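Local coordinates for protein catalase (Corynebacterium glutamicum, PDB 4B7H) that probably breaks down hydrogen peroxide to water and oxygen with a haem group, binds NADPH, and is inhibited by nitric oxide, at residues L103-S108 with F310-N315; Y192-R197 with D474-A479; K222-K227 with V275-F280; A327-N332 with F350-Q355. All blocks are in the same frame, centred on the assembly; numbering follows the deposited sequence.

Interactions 1, 3 and 4 lie in the catalase core, and the strands of interactions 1 and 3 belong to one curled antiparallel sheet, in which strands 270-279 and 305-314 are neighbours. The centres of those two contacts lie about 26 Å apart. Interaction 4, on the tyrosine side of the haem, touches interaction 1 through R106 and L328, their centres about 19 Å apart, and both reach the same haem. Along the chain, interaction 4 follows interactions 1 and 3. Interaction 2 alternates with interaction 1, and interactions 3 and 4 fall between its segments; it joins residues 192-197 to helix 466-479 of the C-terminal helical region, two parts that both contribute to the NADPH pocket.

Interaction 1: residues L103-S108 with F310-N315; sequences LAVRFS and FILNRN. With HEM (protoporphyrin IX containing Fe), chain E.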
# COMPACT_ATOMS: atom_id res chain seq x y z
N LEU A 103 28.47 11.22 6.37
CA LEU A 103 27.43 11.78 5.52
C LEU A 103 26.98 10.80 4.44
O LEU A 103 27.69 9.86 4.07
CB LEU A 103 27.90 13.10 4.88
CG LEU A 103 28.92 13.02 3.74
CD1 LEU A 103 28.29 12.74 2.37
CD2 LEU A 103 29.70 14.32 3.68
N ALA A 104 25.77 11.07 3.93
CA ALA A 104 25.28 10.48 2.70
C ALA A 104 24.98 11.63 1.74
O ALA A 104 24.71 12.75 2.17
CB ALA A 104 24.01 9.69 2.95
N VAL A 105 25.01 11.34 0.44
CA VAL A 105 24.59 12.32 -0.56
C VAL A 105 23.83 11.62 -1.67
O VAL A 105 24.15 10.49 -2.01
CB VAL A 105 25.81 13.11 -1.14
CG1 VAL A 105 26.71 12.22 -2.00
CG2 VAL A 105 25.34 14.31 -1.94
N ARG A 106 22.82 12.28 -2.21
CA ARG A 106 22.18 11.83 -3.45
C ARG A 106 22.14 13.00 -4.43
O ARG A 106 21.74 14.11 -4.07
CB ARG A 106 20.78 11.25 -3.19
CG ARG A 106 20.12 10.62 -4.44
CD ARG A 106 18.81 9.95 -4.07
NE ARG A 106 18.10 9.36 -5.21
CZ ARG A 106 17.31 10.03 -6.04
NH1 ARG A 106 17.14 11.35 -5.90
NH2 ARG A 106 16.69 9.39 -7.04
N PHE A 107 22.59 12.73 -5.65
CA PHE A 107 22.52 13.68 -6.75
C PHE A 107 21.43 13.20 -7.70
O PHE A 107 21.13 12.00 -7.74
CB PHE A 107 23.84 13.71 -7.52
CG PHE A 107 25.03 14.10 -6.69
CD1 PHE A 107 25.27 15.44 -6.38
CD2 PHE A 107 25.93 13.15 -6.25
CE1 PHE A 107 26.38 15.81 -5.63
CE2 PHE A 107 27.04 13.51 -5.50
CZ PHE A 107 27.26 14.84 -5.19
N SER A 108 20.86 14.09 -8.49
CA SER A 108 19.72 13.71 -9.32
C SER A 108 19.44 14.74 -10.39
O SER A 108 19.97 15.84 -10.35
CB SER A 108 18.48 13.58 -8.43
OG SER A 108 18.26 14.78 -7.69
N PHE A 310 33.68 18.67 2.74
CA PHE A 310 33.25 17.28 2.80
C PHE A 310 33.82 16.50 1.62
O PHE A 310 34.16 17.07 0.58
CB PHE A 310 31.72 17.12 2.96
CG PHE A 310 30.91 17.50 1.75
CD1 PHE A 310 30.77 16.62 0.68
CD2 PHE A 310 30.22 18.71 1.71
CE1 PHE A 310 30.00 16.95 -0.42
CE2 PHE A 310 29.44 19.05 0.60
CZ PHE A 310 29.34 18.17 -0.46
N ILE A 311 33.97 15.20 1.83
CA ILE A 311 34.61 14.31 0.87
C ILE A 311 33.73 13.08 0.69
O ILE A 311 33.12 12.60 1.65
CB ILE A 311 36.04 13.92 1.36
CG1 ILE A 311 36.76 13.04 0.35
CG2 ILE A 311 36.00 13.29 2.76
CD1 ILE A 311 38.25 12.84 0.67
N LEU A 312 33.62 12.60 -0.55
CA LEU A 312 32.85 11.39 -0.81
C LEU A 312 33.84 10.25 -1.00
O LEU A 312 34.58 10.23 -1.99
CB LEU A 312 31.96 11.55 -2.05
CG LEU A 312 31.02 12.76 -2.03
CD1 LEU A 312 30.16 12.80 -3.30
CD2 LEU A 312 30.15 12.75 -0.78
N ASN A 313 33.86 9.31 -0.06
CA ASN A 313 34.85 8.25 -0.10
C ASN A 313 34.31 6.82 0.04
O ASN A 313 35.08 5.89 0.26
CB ASN A 313 35.96 8.50 0.95
CG ASN A 313 35.45 8.48 2.38
OD1 ASN A 313 34.27 8.19 2.64
ND2 ASN A 313 36.33 8.79 3.33
N ARG A 314 33.00 6.65 -0.10
CA ARG A 314 32.41 5.33 0.02
C ARG A 314 31.22 5.18 -0.91
O ARG A 314 30.26 5.95 -0.83
CB ARG A 314 31.99 5.08 1.48
CG ARG A 314 31.13 3.82 1.70
CD ARG A 314 31.92 2.52 1.49
NE ARG A 314 33.01 2.42 2.45
CZ ARG A 314 34.30 2.46 2.14
NH1 ARG A 314 34.69 2.53 0.88
NH2 ARG A 314 35.22 2.40 3.11
N ASN A 315 31.28 4.19 -1.79
CA ASN A 315 30.14 3.84 -2.63
C ASN A 315 29.12 3.09 -1.78
O ASN A 315 29.48 2.44 -0.79
CB ASN A 315 30.58 2.96 -3.80
CG ASN A 315 31.16 3.75 -4.96
OD1 ASN A 315 32.12 3.32 -5.61
ND2 ASN A 315 30.58 4.90 -5.23
CHA HEM E . 12.76 15.87 -4.05
CHB HEM E . 9.00 18.61 -2.71
CHC HEM E . 11.50 22.55 -3.98
CHD HEM E . 15.51 19.89 -3.80
C1A HEM E . 11.53 16.26 -3.59
C2A HEM E . 10.49 15.38 -3.10
C3A HEM E . 9.46 16.15 -2.72
C4A HEM E . 9.81 17.53 -2.96
CMA HEM E . 8.12 15.72 -2.12
CAA HEM E . 10.59 13.84 -3.03
CBA HEM E . 11.23 13.44 -1.71
CGA HEM E . 11.19 11.95 -1.47
O1A HEM E . 12.19 11.44 -0.91
O2A HEM E . 10.20 11.27 -1.82
C1B HEM E . 9.32 19.92 -2.96
C2B HEM E . 8.45 21.06 -2.79
C3B HEM E . 9.15 22.15 -3.17
C4B HEM E . 10.47 21.72 -3.56
CMB HEM E . 7.00 20.97 -2.29
CAB HEM E . 8.74 23.64 -3.18
CBB HEM E . 7.82 24.13 -2.35
C1C HEM E . 12.84 22.21 -3.87
C2C HEM E . 13.97 23.11 -3.69
C3C HEM E . 15.08 22.35 -3.64
C4C HEM E . 14.67 20.97 -3.77
CMC HEM E . 13.87 24.65 -3.59
CAC HEM E . 16.55 22.75 -3.40
CBC HEM E . 16.90 23.84 -2.70
C1D HEM E . 15.13 18.59 -3.93
C2D HEM E . 16.07 17.52 -4.06
C3D HEM E . 15.23 16.27 -4.14
C4D HEM E . 13.86 16.69 -4.03
CMD HEM E . 17.59 17.62 -4.13
CAD HEM E . 15.78 14.85 -4.27
CBD HEM E . 16.29 14.41 -2.89
CGD HEM E . 16.91 13.06 -3.11
O1D HEM E . 16.39 12.05 -2.57
O2D HEM E . 17.92 12.99 -3.85
NA HEM E . 11.09 17.57 -3.49
NB HEM E . 10.54 20.35 -3.43
NC HEM E . 13.30 20.91 -3.91
ND HEM E . 13.84 18.07 -3.92
FE HEM E . 12.20 19.23 -3.74
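R106 NH1 is held by two oxygens: it donates to propionate O2D of the haem, 2.7 Å away at 161° and in the guanidinium plane, and to the backbone O of H70. The arginine lies extended, with CG anti to the backbone N (chi1 -174°). Its neighbours L103, V105 and F107 point instead toward 310-315, as expected of alternating residues on a strand. Strands 103-108 and 310-314 cross at 88° with their axes 8.5 Å apart. Strand 73-82 pairs with both in the sheet, while no backbone hydrogen bond joins the two. L312 is central: its CD2 reaches L103 CD1 at 3.7 Å, and V105 CG1 touches both of its methyls. F107 and L312 meet tip to tip, L312 CD1 lying in the plane of the phenyl ring at its edge, 3.9 Å from CE2. At the other end L103 CD2 rests 3.5 Å from F310 CB, the two side chains crossing at about a right angle. F126, L128 and F130 of strand 125-132 add to this apolar core of the catalase beta-barrel. The hold between the two strands therefore rests on apolar packing, while R106, on the other side of strand 103-108, fixes a haem propionate.

Interaction 2: residues Y192-R197 with D474-A479; sequences YLMGDR and DNISNA. With NDP (NADPH dihydro-nicotinamide-adenine-dinucleotide phosphate), chain H.
Residues 192-197 run from helix 187-194 through a turn into a short 3-10 segment, and meet helix 466-479 where the CA atoms of M194 and I476 come within 5.9 Å. N475 fastens the two together: its ND2 donates to M194 O at 2.9 Å and 156°, the acceptor lying almost in the plane of the asparagine amide. The same ND2 gives a bond to a water, 3.0 Å away, that donates in turn to D196 OD1, so the nitrogen bridges M194 O and, through the water, D196 of the 3-10 segment. D196 OD2 also pairs with R471. Beside this polar link, M194 CB packs 3.6 Å from I476 CG1, the side chains crossing at about a right angle. A bend at chi2 of -70° brings M194 SD within 3.9 Å of A479 CB. W177 covers both M194 and I476. On the far side of the turn, R197 NH1 donates to Y192 OH at 3.0 Å, in the guanidinium plane. One face of that guanidinium lies against the NADPH adenine, whose C4A is 3.3 Å above it, while W236 makes a cation-pi contact with R197. Helix 466-479 is thereby joined to the adenine end of the NADPH site found in NADPH-binding catalases.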
# COMPACT_ATOMS: atom_id res chain seq x y z
N TYR A 192 19.52 30.74 -15.35
CA TYR A 192 20.58 29.86 -14.85
C TYR A 192 20.53 28.49 -15.55
O TYR A 192 21.56 27.96 -15.98
CB TYR A 192 20.41 29.72 -13.34
CG TYR A 192 21.54 29.07 -12.56
CD1 TYR A 192 21.64 27.68 -12.48
CD2 TYR A 192 22.45 29.84 -11.85
CE1 TYR A 192 22.65 27.08 -11.74
CE2 TYR A 192 23.46 29.25 -11.09
CZ TYR A 192 23.56 27.87 -11.05
OH TYR A 192 24.56 27.29 -10.30
N LEU A 193 19.32 27.93 -15.65
CA LEU A 193 19.10 26.62 -16.26
C LEU A 193 19.49 26.58 -17.74
O LEU A 193 20.02 25.57 -18.24
CB LEU A 193 17.63 26.23 -16.11
CG LEU A 193 17.15 24.98 -16.87
CD1 LEU A 193 17.79 23.70 -16.32
CD2 LEU A 193 15.63 24.90 -16.86
N MET A 194 19.20 27.66 -18.45
CA MET A 194 19.40 27.67 -19.90
C MET A 194 20.85 27.99 -20.28
O MET A 194 21.22 27.91 -21.44
CB MET A 194 18.43 28.66 -20.55
CG MET A 194 16.99 28.19 -20.51
SD MET A 194 16.72 26.80 -21.62
CE MET A 194 15.26 26.07 -20.87
N GLY A 195 21.66 28.34 -19.28
CA GLY A 195 23.07 28.61 -19.52
C GLY A 195 23.90 27.33 -19.44
O GLY A 195 23.35 26.22 -19.45
N ASP A 196 25.22 27.49 -19.36
CA ASP A 196 26.11 26.34 -19.35
C ASP A 196 25.79 25.38 -18.20
O ASP A 196 25.92 24.17 -18.35
CB ASP A 196 27.57 26.77 -19.22
CG ASP A 196 28.09 27.53 -20.43
OD1 ASP A 196 27.43 27.55 -21.49
OD2 ASP A 196 29.19 28.10 -20.32
N ARG A 197 25.37 25.94 -17.07
CA ARG A 197 25.17 25.13 -15.86
C ARG A 197 23.95 24.21 -15.90
O ARG A 197 23.78 23.36 -15.03
CB ARG A 197 25.14 26.01 -14.60
CG ARG A 197 26.45 26.71 -14.35
CD ARG A 197 26.47 27.40 -13.02
NE ARG A 197 27.75 28.07 -12.82
CZ ARG A 197 28.11 28.63 -11.68
NH1 ARG A 197 27.29 28.60 -10.64
NH2 ARG A 197 29.29 29.22 -11.59
N ASP A 474 21.55 30.61 -27.62
CA ASP A 474 21.47 29.44 -28.49
C ASP A 474 20.71 28.32 -27.78
O ASP A 474 19.86 27.66 -28.39
CB ASP A 474 22.86 28.96 -28.87
CG ASP A 474 22.85 28.08 -30.11
OD1 ASP A 474 22.15 28.43 -31.09
OD2 ASP A 474 23.54 27.03 -30.10
N ASN A 475 21.00 28.12 -26.50
CA ASN A 475 20.33 27.08 -25.72
C ASN A 475 18.84 27.36 -25.59
O ASN A 475 18.01 26.46 -25.74
CB ASN A 475 20.94 26.96 -24.33
CG ASN A 475 22.38 26.48 -24.36
OD1 ASN A 475 22.85 25.90 -25.34
ND2 ASN A 475 23.09 26.73 -23.27
N ILE A 476 18.50 28.61 -25.28
CA ILE A 476 17.11 28.99 -25.14
C ILE A 476 16.35 28.73 -26.44
O ILE A 476 15.28 28.12 -26.44
CB ILE A 476 16.97 30.48 -24.77
CG1 ILE A 476 17.49 30.74 -23.35
CG2 ILE A 476 15.52 30.92 -24.92
CD1 ILE A 476 17.80 32.22 -23.07
N SER A 477 16.92 29.17 -27.56
CA SER A 477 16.23 29.02 -28.85
C SER A 477 16.07 27.54 -29.24
O SER A 477 15.09 27.19 -29.89
CB SER A 477 16.90 29.86 -29.95
OG SER A 477 18.28 29.57 -30.09
N ASN A 478 17.02 26.69 -28.84
CA ASN A 478 16.85 25.24 -29.01
C ASN A 478 15.69 24.71 -28.18
O ASN A 478 14.87 23.94 -28.68
CB ASN A 478 18.13 24.49 -28.62
CG ASN A 478 19.22 24.58 -29.68
OD1 ASN A 478 18.96 24.95 -30.82
ND2 ASN A 478 20.44 24.24 -29.30
N ALA A 479 15.62 25.14 -26.93
CA ALA A 479 14.57 24.68 -26.02
C ALA A 479 13.18 25.19 -26.42
O ALA A 479 12.17 24.63 -26.01
CB ALA A 479 14.89 25.10 -24.59
PA NDP H . 29.34 37.80 -8.00
O1A NDP H . 30.21 38.27 -9.11
O2A NDP H . 29.97 37.99 -6.66
O5B NDP H . 29.02 36.25 -8.24
C5B NDP H . 28.59 35.80 -9.51
C4B NDP H . 28.32 34.31 -9.37
O4B NDP H . 27.84 33.81 -10.61
C3B NDP H . 29.59 33.55 -9.01
O3B NDP H . 29.31 32.59 -8.01
C2B NDP H . 29.97 32.91 -10.33
O2B NDP H . 30.77 31.74 -10.23
C1B NDP H . 28.59 32.66 -10.91
N9A NDP H . 28.62 32.29 -12.34
C8A NDP H . 29.66 32.42 -13.22
N7A NDP H . 29.29 31.93 -14.42
C5A NDP H . 28.01 31.49 -14.33
C6A NDP H . 27.14 30.91 -15.26
N6A NDP H . 27.63 30.38 -16.38
N1A NDP H . 25.87 30.56 -14.86
C2A NDP H . 25.46 30.78 -13.56
N3A NDP H . 26.32 31.36 -12.65
C4A NDP H . 27.58 31.70 -13.03
O3 NDP H . 27.91 38.56 -8.12
PN NDP H . 26.66 38.34 -7.12
O1N NDP H . 27.00 37.36 -6.05
O2N NDP H . 26.18 39.70 -6.78
O5D NDP H . 25.55 37.68 -8.08
C5D NDP H . 25.38 38.15 -9.40
C4D NDP H . 24.54 37.15 -10.18
O4D NDP H . 25.23 35.92 -10.24
C3D NDP H . 23.22 36.87 -9.48
O3D NDP H . 22.19 37.74 -9.95
C2D NDP H . 22.97 35.41 -9.80
O2D NDP H . 22.21 35.31 -10.97
C1D NDP H . 24.34 34.82 -10.10
N1N NDP H . 24.80 33.92 -9.03
C2N NDP H . 24.71 34.34 -7.73
C3N NDP H . 25.12 33.56 -6.66
C7N NDP H . 24.95 34.10 -5.28
O7N NDP H . 24.75 33.20 -4.23
N7N NDP H . 24.97 35.41 -5.08
C4N NDP H . 25.71 32.18 -6.86
C5N NDP H . 25.77 31.81 -8.32
C6N NDP H . 25.32 32.68 -9.31
P2B NDP H . 32.37 31.83 -10.35
O1X NDP H . 32.71 32.52 -11.65
O2X NDP H . 32.89 32.61 -9.16
O3X NDP H . 32.90 30.40 -10.32
O HOH W 1 25.88 25.76 -22.93

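Interaction 3: residues K222-K227 with V275-F280; sequences KPVWVK and VQIMPF
Two neighbouring antiparallel strands of the catalase beta-barrel, 223-227 and 275-279, run side by side here, their directions 154° apart. W225 and M278 form a hydrogen-bonded pair, M278 N donating to W225 O at 2.8 Å and W225 N to M278 O at 3.0 Å. K227 and Q276 repeat the pattern, Q276 N lying 2.9 Å from K227 O. Between them V226 and I277 make a non-hydrogen-bonded pair, with side chains pointing the same way and V226 CG1 4.2 Å from I277 CG1. On the opposite face of the sheet W225, M278, K227 and Q276 stand together, and on this face the Q276 side chain comes within about 4 Å of the nearest atom of NADPH. Q276 OE1 is taken by H229. A bend at chi4 of -70° sets K227 NZ, which bonds to S211 O and T213. F280 packs beside W225 and P223: its ring and the five-membered ring of W225 lie nearly parallel, 15° apart, but are slid so that they barely overlap. F280 CD1 also touches P223 CG at 3.6 Å. One water joins W225 NE1, 2.9 Å away, to F280 O and sits over the centre of one face of the F280 ring. A second water links P223 O to F280 N, spanning the gap between the backbones, and F291 meets W225 edge to face.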
# COMPACT_ATOMS: atom_id res chain seq x y z
N LYS A 222 21.23 33.71 20.08
CA LYS A 222 21.23 34.77 19.08
C LYS A 222 21.18 34.19 17.68
O LYS A 222 21.96 33.29 17.36
CB LYS A 222 22.49 35.63 19.23
CG LYS A 222 22.66 36.69 18.15
CD LYS A 222 23.89 37.53 18.42
CE LYS A 222 24.34 38.29 17.19
NZ LYS A 222 25.49 39.19 17.49
N PRO A 223 20.25 34.68 16.85
CA PRO A 223 20.10 34.17 15.48
C PRO A 223 20.83 35.02 14.44
O PRO A 223 20.95 36.23 14.60
CB PRO A 223 18.60 34.28 15.26
CG PRO A 223 18.23 35.55 15.99
CD PRO A 223 19.14 35.58 17.21
N VAL A 224 21.31 34.36 13.39
CA VAL A 224 21.73 35.03 12.16
C VAL A 224 21.10 34.28 10.99
O VAL A 224 20.80 33.08 11.09
CB VAL A 224 23.26 35.06 11.99
CG1 VAL A 224 23.91 35.99 12.99
CG2 VAL A 224 23.85 33.65 12.11
N TRP A 225 20.89 34.96 9.87
CA TRP A 225 20.40 34.29 8.67
C TRP A 225 21.58 33.75 7.87
O TRP A 225 22.63 34.40 7.80
CB TRP A 225 19.57 35.25 7.82
CG TRP A 225 18.37 35.84 8.53
CD1 TRP A 225 18.19 37.15 8.89
CD2 TRP A 225 17.19 35.14 8.95
NE1 TRP A 225 16.96 37.31 9.51
CE2 TRP A 225 16.33 36.09 9.55
CE3 TRP A 225 16.77 33.80 8.87
CZ2 TRP A 225 15.08 35.74 10.07
CZ3 TRP A 225 15.53 33.46 9.39
CH2 TRP A 225 14.70 34.43 9.98
N VAL A 226 21.44 32.56 7.29
CA VAL A 226 22.55 31.98 6.53
C VAL A 226 22.10 31.36 5.21
O VAL A 226 20.95 30.96 5.05
CB VAL A 226 23.30 30.88 7.35
CG1 VAL A 226 23.84 31.44 8.66
CG2 VAL A 226 22.39 29.67 7.61
N LYS A 227 23.04 31.30 4.26
CA LYS A 227 22.89 30.50 3.05
C LYS A 227 24.11 29.61 2.89
O LYS A 227 25.25 30.05 3.07
CB LYS A 227 22.71 31.37 1.80
CG LYS A 227 21.36 32.06 1.70
CD LYS A 227 21.20 32.77 0.36
CE LYS A 227 19.86 33.51 0.25
NZ LYS A 227 18.67 32.61 0.15
N VAL A 275 29.43 29.54 4.08
CA VAL A 275 28.15 30.18 4.30
C VAL A 275 28.22 31.67 4.02
O VAL A 275 29.27 32.30 4.16
CB VAL A 275 27.62 29.98 5.74
CG1 VAL A 275 27.11 28.56 5.92
CG2 VAL A 275 28.70 30.33 6.78
N GLN A 276 27.09 32.23 3.60
CA GLN A 276 26.86 33.67 3.72
C GLN A 276 26.14 33.87 5.03
O GLN A 276 25.25 33.09 5.39
CB GLN A 276 25.99 34.19 2.58
CG GLN A 276 26.62 34.09 1.20
CD GLN A 276 25.67 34.50 0.11
OE1 GLN A 276 24.72 33.78 -0.21
NE2 GLN A 276 25.91 35.67 -0.48
N ILE A 277 26.52 34.92 5.77
CA ILE A 277 25.89 35.21 7.05
C ILE A 277 25.34 36.63 7.04
O ILE A 277 26.10 37.59 6.93
CB ILE A 277 26.89 35.02 8.21
CG1 ILE A 277 27.40 33.58 8.25
CG2 ILE A 277 26.24 35.40 9.55
CD1 ILE A 277 28.42 33.31 9.34
N MET A 278 24.02 36.75 7.14
CA MET A 278 23.37 38.05 7.23
C MET A 278 22.89 38.31 8.65
O MET A 278 22.06 37.58 9.17
CB MET A 278 22.20 38.13 6.26
CG MET A 278 21.37 39.40 6.37
SD MET A 278 19.90 39.37 5.33
CE MET A 278 20.62 39.51 3.69
N PRO A 279 23.43 39.35 9.30
CA PRO A 279 22.94 39.68 10.64
C PRO A 279 21.42 39.84 10.66
O PRO A 279 20.84 40.34 9.69
CB PRO A 279 23.63 41.02 10.94
CG PRO A 279 24.89 40.96 10.13
CD PRO A 279 24.50 40.26 8.86
N PHE A 280 20.79 39.39 11.74
CA PHE A 280 19.34 39.42 11.87
C PHE A 280 18.80 40.82 11.57
O PHE A 280 17.79 40.97 10.88
CB PHE A 280 18.95 38.98 13.29
CG PHE A 280 17.48 38.71 13.48
CD1 PHE A 280 16.94 37.47 13.19
CD2 PHE A 280 16.65 39.70 13.99
CE1 PHE A 280 15.58 37.22 13.39
CE2 PHE A 280 15.30 39.46 14.19
CZ PHE A 280 14.76 38.22 13.88
O HOH W 2 22.52 38.88 14.08
O HOH W 3 15.25 39.35 10.62

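Interaction 4: residues A327-N332 with F350-Q355; sequences ALDPGN and FAYADQ. With HEM (protoporphyrin IX containing Fe), chain E.
A type I beta turn from D329 to N332 comes up against helix 343-359, with the CA atoms of D329 and Y352 5.5 Å apart. The ring of Y352 is clamped between the turn and the haem. P330 CD stands 3.4 Å above the centre of one face, a CH-pi contact, while haem C4A lies over the opposite face, toward the rim. Y352 OH binds the haem iron at 2.0 Å and is hydrogen-bonded by R348 NE; this is the proximal tyrosine ligand characteristic of haem catalases. Nitric oxide lies about 4 Å from the Y352 side chain. D329 holds the turn in shape: its OD1 accepts from G331 N at 2.8 Å, an Asx turn in which the donor stands well above the carboxylate plane. A water 2.7 Å from D329 OD1 also accepts from A353 N, at 2.9 Å, linking turn and helix. The D329 carboxylate is almost parallel to the Y352 ring, 1° between planes, and OD1 comes up against Y352 CB. L328 O approaches Y352 CD2 at 3.4 Å and accepts from Q356 NE2. Further along the helix, D354 forms a salt bridge with R61 of a second subunit.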
# COMPACT_ATOMS: atom_id res chain seq x y z
N ALA A 327 15.70 8.68 2.54
CA ALA A 327 14.59 9.61 2.66
C ALA A 327 15.14 10.96 3.09
O ALA A 327 15.14 11.29 4.28
CB ALA A 327 13.57 9.08 3.68
N LEU A 328 15.66 11.71 2.13
CA LEU A 328 16.29 12.99 2.44
C LEU A 328 15.20 14.04 2.60
O LEU A 328 14.25 14.08 1.83
CB LEU A 328 17.29 13.35 1.34
CG LEU A 328 18.51 12.41 1.35
CD1 LEU A 328 19.23 12.36 0.00
CD2 LEU A 328 19.50 12.79 2.45
N ASP A 329 15.32 14.89 3.62
CA ASP A 329 14.20 15.71 4.05
C ASP A 329 14.71 17.00 4.70
O ASP A 329 15.41 16.95 5.70
CB ASP A 329 13.38 14.86 5.04
CG ASP A 329 12.23 15.61 5.69
OD1 ASP A 329 11.93 16.76 5.32
OD2 ASP A 329 11.59 15.00 6.58
N PRO A 330 14.35 18.17 4.13
CA PRO A 330 14.85 19.43 4.70
C PRO A 330 14.31 19.68 6.11
O PRO A 330 14.86 20.49 6.85
CB PRO A 330 14.34 20.51 3.72
CG PRO A 330 13.18 19.88 3.03
CD PRO A 330 13.50 18.40 2.95
N GLY A 331 13.24 18.98 6.48
CA GLY A 331 12.72 19.06 7.83
C GLY A 331 13.58 18.36 8.87
O GLY A 331 13.35 18.49 10.08
N ASN A 332 14.57 17.60 8.40
CA ASN A 332 15.55 17.00 9.30
C ASN A 332 16.56 18.06 9.75
O ASN A 332 17.71 18.09 9.29
CB ASN A 332 16.26 15.83 8.62
CG ASN A 332 15.39 14.60 8.55
OD1 ASN A 332 14.46 14.43 9.34
ND2 ASN A 332 15.70 13.71 7.61
N PHE A 350 6.86 20.26 5.14
CA PHE A 350 5.77 19.29 5.15
C PHE A 350 5.95 18.16 4.12
O PHE A 350 5.76 16.98 4.43
CB PHE A 350 4.42 19.97 4.92
CG PHE A 350 3.34 19.00 4.55
CD1 PHE A 350 2.81 18.14 5.50
CD2 PHE A 350 2.88 18.89 3.24
CE1 PHE A 350 1.84 17.20 5.17
CE2 PHE A 350 1.91 17.96 2.90
CZ PHE A 350 1.39 17.12 3.87
N ALA A 351 6.29 18.54 2.90
CA ALA A 351 6.11 17.67 1.74
C ALA A 351 6.96 16.41 1.67
O ALA A 351 6.49 15.40 1.16
CB ALA A 351 6.28 18.48 0.47
N TYR A 352 8.19 16.46 2.16
CA TYR A 352 9.10 15.34 1.93
C TYR A 352 8.72 14.12 2.75
O TYR A 352 8.59 13.02 2.20
CB TYR A 352 10.56 15.72 2.17
CG TYR A 352 11.12 16.65 1.11
CD1 TYR A 352 10.57 17.92 0.92
CD2 TYR A 352 12.18 16.27 0.31
CE1 TYR A 352 11.07 18.77 -0.05
CE2 TYR A 352 12.70 17.13 -0.65
CZ TYR A 352 12.13 18.38 -0.83
OH TYR A 352 12.63 19.24 -1.77
N ALA A 353 8.55 14.31 4.06
CA ALA A 353 8.13 13.22 4.93
C ALA A 353 6.77 12.69 4.48
O ALA A 353 6.52 11.49 4.55
CB ALA A 353 8.07 13.68 6.38
N ASP A 354 5.90 13.57 4.02
CA ASP A 354 4.60 13.14 3.53
C ASP A 354 4.78 12.17 2.36
O ASP A 354 4.17 11.09 2.34
CB ASP A 354 3.75 14.34 3.11
CG ASP A 354 2.40 13.93 2.58
OD1 ASP A 354 1.63 13.32 3.35
OD2 ASP A 354 2.11 14.18 1.39
N GLN A 355 5.60 12.53 1.38
CA GLN A 355 5.81 11.63 0.26
C GLN A 355 6.49 10.33 0.70
O GLN A 355 6.14 9.24 0.24
CB GLN A 355 6.60 12.27 -0.89
CG GLN A 355 6.71 11.28 -2.06
CD GLN A 355 7.21 11.86 -3.37
OE1 GLN A 355 7.79 11.13 -4.18
NE2 GLN A 355 6.96 13.15 -3.60
CHA HEM E . 12.76 15.87 -4.05
CHB HEM E . 9.00 18.61 -2.71
CHC HEM E . 11.50 22.55 -3.98
CHD HEM E . 15.51 19.89 -3.80
C1A HEM E . 11.53 16.26 -3.59
C2A HEM E . 10.49 15.38 -3.10
C3A HEM E . 9.46 16.15 -2.72
C4A HEM E . 9.81 17.53 -2.96
CMA HEM E . 8.12 15.72 -2.12
CAA HEM E . 10.59 13.84 -3.03
CBA HEM E . 11.23 13.44 -1.71
CGA HEM E . 11.19 11.95 -1.47
O1A HEM E . 12.19 11.44 -0.91
O2A HEM E . 10.20 11.27 -1.82
C1B HEM E . 9.32 19.92 -2.96
C2B HEM E . 8.45 21.06 -2.79
C3B HEM E . 9.15 22.15 -3.17
C4B HEM E . 10.47 21.72 -3.56
CMB HEM E . 7.00 20.97 -2.29
CAB HEM E . 8.74 23.64 -3.18
CBB HEM E . 7.82 24.13 -2.35
C1C HEM E . 12.84 22.21 -3.87
C2C HEM E . 13.97 23.11 -3.69
C3C HEM E . 15.08 22.35 -3.64
C4C HEM E . 14.67 20.97 -3.77
CMC HEM E . 13.87 24.65 -3.59
CAC HEM E . 16.55 22.75 -3.40
CBC HEM E . 16.90 23.84 -2.70
C1D HEM E . 15.13 18.59 -3.93
C2D HEM E . 16.07 17.52 -4.06
C3D HEM E . 15.23 16.27 -4.14
C4D HEM E . 13.86 16.69 -4.03
CMD HEM E . 17.59 17.62 -4.13
CAD HEM E . 15.78 14.85 -4.27
CBD HEM E . 16.29 14.41 -2.89
CGD HEM E . 16.91 13.06 -3.11
O1D HEM E . 16.39 12.05 -2.57
O2D HEM E . 17.92 12.99 -3.85
NA HEM E . 11.09 17.57 -3.49
NB HEM E . 10.54 20.35 -3.43
NC HEM E . 13.30 20.91 -3.91
ND HEM E . 13.84 18.07 -3.92
FE HEM E . 12.20 19.23 -3.74
O HOH W 4 9.23 16.88 5.09